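Local coordinates for protein (R)-specific secondary-alkylsulfatase (PDB 4AXH) that hydrolyses (R)-secondary-alkyl sulfates to (S)-alcohols and sulfate with strict inversion of configuration, using zinc in a metallo-beta-lactamase fold, at residues Leu111-Met121 / Asp349-Trp360. Residues are numbered along the deposited sequence; the frame is centred on the assembly and turned at random.
Sequences LNNIAGLFEVM and DVLIQQHNWPVW. With ZN (zinc ion), chain C.
Leu-111 lies on the six-membered part of the Trp-357 indole: its CB stands 3.5 Å from Trp-357 CH2 and equally near CZ3; CG rides above the same face, displaced toward the rim; CD1 ends 3.7 Å from Trp-357 CZ2. The opposite face of the indole is backed by CB of Asn-356, so the ring is sandwiched between a residue of each segment. Trp-357 CG sits between its own backbone N and carbonyl carbon (chi1 48°), which swings the indole toward Leu-111. At the ring edge, close to its plane, Asn-112 OD1 lies 3.4 Å from Trp-357 CZ3. The Asn-112 amide is nearly coplanar with that of Asn-356 (28° between planes), and Asn-112 ND2 is hydrogen-bonded to Gly-248 O and Asp-246 OD2. His-355, immediately before Asn-356, binds a zinc ion through NE2 at 2.0 Å, together with Asp-183, His-184 and Asp-310, so this end of the contact borders the metal site.

A second, apolar patch forms where the first segment turns its corner. Val-120 CG1 meets Val-350 CG2 and Ile-352 CG2, each at 3.8 Å, and Met-121 CE reaches Val-350 CG1 at 3.5 Å. The edge of Trp-360 faces Val-120 O, with CZ3 3.4 Å away, while Val-350 CG2 lies over one face of that indole, toward its rim.

The first patch sets the end of helix 103-111 and its following turn against the loop after His-355. The second joins the sheets of the metallo-beta-lactamase sandwich: the corner just after strand 116-119, which runs between 67-70 and 124-128, packs on strands 350-352 and 359-360. Helix 58-64 touches Leu-111 and Trp-360, and helix 362-388 packs against Leu-351 and Val-359.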
loop_
_atom_site.group_PDB
_atom_site.type_symbol
_atom_site.label_atom_id
_atom_site.label_comp_id
_atom_site.label_asym_id
_atom_site.label_seq_id
_atom_site.Cartn_x
_atom_site.Cartn_y
_atom_site.Cartn_z
ATOM N N LEU A 111 17.476 -28.438 -3.735
ATOM C CA LEU A 111 16.803 -28.747 -2.484
ATOM C C LEU A 111 15.328 -29.021 -2.749
ATOM O O LEU A 111 14.783 -30.010 -2.275
ATOM C CB LEU A 111 16.991 -27.591 -1.485
ATOM C CG LEU A 111 18.350 -27.512 -0.748
ATOM C CD1 LEU A 111 18.622 -26.114 -0.233
ATOM C CD2 LEU A 111 18.401 -28.456 0.393
ATOM N N ASN A 112 14.709 -28.184 -3.578
ATOM C CA ASN A 112 13.294 -28.251 -3.958
ATOM C C ASN A 112 12.945 -29.483 -4.797
ATOM O O ASN A 112 11.765 -29.722 -5.077
ATOM C CB ASN A 112 12.855 -26.929 -4.637
ATOM C CG ASN A 112 12.661 -25.784 -3.675
ATOM O OD1 ASN A 112 12.287 -25.983 -2.522
ATOM N ND2 ASN A 112 12.884 -24.551 -4.129
ATOM N N ASN A 113 13.969 -30.261 -5.183
ATOM C CA ASN A 113 13.861 -31.507 -5.937
ATOM C C ASN A 113 13.664 -32.676 -4.992
ATOM O O ASN A 113 13.192 -33.734 -5.425
ATOM C CB ASN A 113 15.096 -31.747 -6.785
ATOM C CG ASN A 113 15.187 -30.948 -8.035
ATOM O OD1 ASN A 113 16.129 -30.200 -8.242
ATOM N ND2 ASN A 113 14.322 -31.204 -8.960
ATOM N N ILE A 114 14.036 -32.502 -3.698
ATOM C CA ILE A 114 13.872 -33.542 -2.674
ATOM C C ILE A 114 12.382 -33.685 -2.379
ATOM O O ILE A 114 11.846 -33.003 -1.499
ATOM C CB ILE A 114 14.823 -33.398 -1.434
ATOM C CG1 ILE A 114 16.306 -33.476 -1.879
ATOM C CG2 ILE A 114 14.568 -34.511 -0.403
ATOM C CD1 ILE A 114 17.217 -32.390 -1.347
ATOM N N ALA A 115 11.710 -34.517 -3.212
ATOM C CA ALA A 115 10.257 -34.743 -3.183
ATOM C C ALA A 115 9.858 -36.121 -2.669
ATOM O O ALA A 115 10.621 -37.088 -2.802
ATOM C CB ALA A 115 9.667 -34.525 -4.565
ATOM N N GLY A 116 8.663 -36.190 -2.084
ATOM C CA GLY A 116 8.120 -37.448 -1.594
ATOM C C GLY A 116 7.461 -37.411 -0.234
ATOM O O GLY A 116 6.932 -36.371 0.193
ATOM N N LEU A 117 7.440 -38.597 0.426
ATOM C CA LEU A 117 6.851 -38.783 1.752
ATOM C C LEU A 117 7.983 -38.813 2.738
ATOM O O LEU A 117 8.994 -39.448 2.472
ATOM C CB LEU A 117 5.986 -40.076 1.826
ATOM C CG LEU A 117 5.394 -40.437 3.207
ATOM C CD1 LEU A 117 4.392 -39.417 3.668
ATOM C CD2 LEU A 117 4.851 -41.862 3.227
ATOM N N PHE A 118 7.829 -38.107 3.865
ATOM C CA PHE A 118 8.880 -37.989 4.861
ATOM C C PHE A 118 8.352 -38.079 6.267
ATOM O O PHE A 118 7.408 -37.360 6.601
ATOM C CB PHE A 118 9.555 -36.605 4.731
ATOM C CG PHE A 118 10.125 -36.215 3.398
ATOM C CD1 PHE A 118 9.323 -35.634 2.424
ATOM C CD2 PHE A 118 11.486 -36.340 3.149
ATOM C CE1 PHE A 118 9.858 -35.255 1.197
ATOM C CE2 PHE A 118 12.016 -35.975 1.918
ATOM C CZ PHE A 118 11.204 -35.413 0.956
ATOM N N GLU A 119 9.030 -38.851 7.143
ATOM C CA GLU A 119 8.688 -38.894 8.570
ATOM C C GLU A 119 9.408 -37.738 9.272
ATOM O O GLU A 119 10.572 -37.501 9.000
ATOM C CB GLU A 119 9.102 -40.231 9.195
ATOM C CG GLU A 119 8.543 -40.508 10.582
ATOM C CD GLU A 119 8.871 -41.890 11.121
ATOM O OE1 GLU A 119 10.048 -42.313 11.039
ATOM O OE2 GLU A 119 7.945 -42.548 11.647
ATOM N N VAL A 120 8.707 -37.002 10.124
ATOM C CA VAL A 120 9.280 -35.921 10.914
ATOM C C VAL A 120 9.555 -36.523 12.290
ATOM O O VAL A 120 10.638 -36.378 12.847
ATOM C CB VAL A 120 8.356 -34.680 11.002
ATOM C CG1 VAL A 120 8.946 -33.597 11.920
ATOM C CG2 VAL A 120 8.044 -34.115 9.616
ATOM N N MET A 121 8.570 -37.233 12.801
ATOM C CA MET A 121 8.533 -37.948 14.078
ATOM C C MET A 121 7.545 -39.120 13.887
ATOM O O MET A 121 6.694 -39.024 13.001
ATOM C CB MET A 121 7.965 -37.020 15.163
ATOM C CG MET A 121 8.890 -35.950 15.535
ATOM S SD MET A 121 8.422 -35.221 17.063
ATOM C CE MET A 121 9.893 -34.254 17.345
ATOM N N ASP A 349 11.395 -28.858 19.108
ATOM C CA ASP A 349 12.553 -29.657 18.686
ATOM C C ASP A 349 12.761 -29.595 17.185
ATOM O O ASP A 349 13.884 -29.649 16.714
ATOM C CB ASP A 349 12.411 -31.126 19.144
ATOM C CG ASP A 349 12.497 -31.366 20.652
ATOM O OD1 ASP A 349 12.894 -30.418 21.398
ATOM O OD2 ASP A 349 12.173 -32.499 21.094
ATOM N N VAL A 350 11.678 -29.535 16.426
ATOM C CA VAL A 350 11.737 -29.469 14.972
ATOM C C VAL A 350 10.661 -28.569 14.481
ATOM O O VAL A 350 9.517 -28.730 14.865
ATOM C CB VAL A 350 11.755 -30.851 14.263
ATOM C CG1 VAL A 350 10.925 -31.881 15.009
ATOM C CG2 VAL A 350 11.349 -30.742 12.790
ATOM N N LEU A 351 11.037 -27.592 13.666
ATOM C CA LEU A 351 10.113 -26.655 13.044
ATOM C C LEU A 351 9.716 -27.216 11.669
ATOM O O LEU A 351 10.583 -27.636 10.910
ATOM C CB LEU A 351 10.779 -25.280 12.903
ATOM C CG LEU A 351 9.979 -24.188 12.217
ATOM C CD1 LEU A 351 10.220 -22.887 12.870
ATOM C CD2 LEU A 351 10.378 -24.047 10.770
ATOM N N ILE A 352 8.411 -27.238 11.364
ATOM C CA ILE A 352 7.927 -27.667 10.038
ATOM C C ILE A 352 7.180 -26.529 9.323
ATOM O O ILE A 352 6.757 -25.562 9.953
ATOM C CB ILE A 352 7.193 -29.033 9.991
ATOM C CG1 ILE A 352 5.860 -28.986 10.748
ATOM C CG2 ILE A 352 8.129 -30.188 10.463
ATOM C CD1 ILE A 352 4.908 -30.037 10.375
ATOM N N GLN A 353 7.080 -26.611 8.008
ATOM C CA GLN A 353 6.427 -25.557 7.231
ATOM C C GLN A 353 5.534 -26.119 6.137
ATOM O O GLN A 353 5.536 -27.331 5.905
ATOM C CB GLN A 353 7.493 -24.648 6.607
ATOM C CG GLN A 353 8.270 -23.819 7.591
ATOM C CD GLN A 353 9.696 -23.801 7.215
ATOM O OE1 GLN A 353 10.219 -24.734 6.616
ATOM N NE2 GLN A 353 10.349 -22.733 7.584
ATOM N N GLN A 354 4.794 -25.234 5.457
ATOM C CA GLN A 354 3.901 -25.641 4.381
ATOM C C GLN A 354 4.517 -25.384 2.987
ATOM O O GLN A 354 3.882 -25.561 1.946
ATOM C CB GLN A 354 2.489 -25.066 4.587
ATOM C CG GLN A 354 1.864 -25.470 5.937
ATOM C CD GLN A 354 1.636 -26.971 6.018
ATOM O OE1 GLN A 354 2.437 -27.741 6.552
ATOM N NE2 GLN A 354 0.533 -27.422 5.478
ATOM N N HIS A 355 5.784 -25.012 2.995
ATOM C CA HIS A 355 6.643 -24.894 1.841
ATOM C C HIS A 355 7.976 -25.291 2.373
ATOM O O HIS A 355 8.323 -24.871 3.478
ATOM C CB HIS A 355 6.714 -23.464 1.298
ATOM C CG HIS A 355 5.489 -23.048 0.573
ATOM N ND1 HIS A 355 5.140 -23.625 -0.616
ATOM C CD2 HIS A 355 4.559 -22.135 0.917
ATOM C CE1 HIS A 355 4.013 -23.041 -0.969
ATOM N NE2 HIS A 355 3.629 -22.134 -0.074
ATOM N N ASN A 356 8.720 -26.125 1.622
ATOM C CA ASN A 356 10.084 -26.572 1.950
ATOM C C ASN A 356 10.278 -27.497 3.153
ATOM O O ASN A 356 9.318 -27.976 3.742
ATOM C CB ASN A 356 11.070 -25.412 1.985
ATOM C CG ASN A 356 10.877 -24.426 0.872
ATOM O OD1 ASN A 356 10.346 -23.342 1.080
ATOM N ND2 ASN A 356 11.323 -24.771 -0.322
ATOM N N TRP A 357 11.543 -27.739 3.490
ATOM C CA TRP A 357 12.050 -28.690 4.473
ATOM C C TRP A 357 11.979 -28.213 5.923
ATOM O O TRP A 357 11.993 -26.991 6.185
ATOM C CB TRP A 357 13.508 -29.107 4.112
ATOM C CG TRP A 357 14.371 -27.938 3.809
ATOM C CD1 TRP A 357 15.066 -27.175 4.688
ATOM C CD2 TRP A 357 14.427 -27.255 2.552
ATOM N NE1 TRP A 357 15.627 -26.102 4.035
ATOM C CE2 TRP A 357 15.239 -26.117 2.728
ATOM C CE3 TRP A 357 13.854 -27.496 1.280
ATOM C CZ2 TRP A 357 15.536 -25.234 1.670
ATOM C CZ3 TRP A 357 14.111 -26.602 0.247
ATOM C CH2 TRP A 357 14.950 -25.493 0.440
ATOM N N PRO A 358 12.040 -29.169 6.893
ATOM C CA PRO A 358 12.027 -28.779 8.304
ATOM C C PRO A 358 13.395 -28.359 8.851
ATOM O O PRO A 358 14.398 -28.716 8.288
ATOM C CB PRO A 358 11.565 -30.082 9.005
ATOM C CG PRO A 358 11.176 -31.038 7.921
ATOM C CD PRO A 358 12.013 -30.637 6.772
ATOM N N VAL A 359 13.452 -27.606 9.949
ATOM C CA VAL A 359 14.720 -27.294 10.606
ATOM C C VAL A 359 14.726 -28.044 11.940
ATOM O O VAL A 359 13.780 -27.918 12.689
ATOM C CB VAL A 359 15.109 -25.786 10.687
ATOM C CG1 VAL A 359 14.079 -24.969 11.439
ATOM C CG2 VAL A 359 16.505 -25.598 11.294
ATOM N N TRP A 360 15.739 -28.880 12.192
ATOM C CA TRP A 360 15.808 -29.743 13.390
ATOM C C TRP A 360 16.683 -29.202 14.514
ATOM O O TRP A 360 17.701 -28.570 14.244
ATOM C CB TRP A 360 16.307 -31.165 13.043
ATOM C CG TRP A 360 15.849 -31.721 11.725
ATOM C CD1 TRP A 360 16.343 -31.404 10.497
ATOM C CD2 TRP A 360 14.761 -32.627 11.493
ATOM N NE1 TRP A 360 15.637 -32.054 9.517
ATOM C CE2 TRP A 360 14.711 -32.875 10.106
ATOM C CE3 TRP A 360 13.865 -33.327 12.340
ATOM C CZ2 TRP A 360 13.764 -33.732 9.527
ATOM C CZ3 TRP A 360 12.927 -34.175 11.765
ATOM C CH2 TRP A 360 12.866 -34.350 10.376
HETATM ZN ZN ZN C . 1.860 -21.370 0.371
HETATM O O HOH W 1 0.883 -19.585 -0.189
#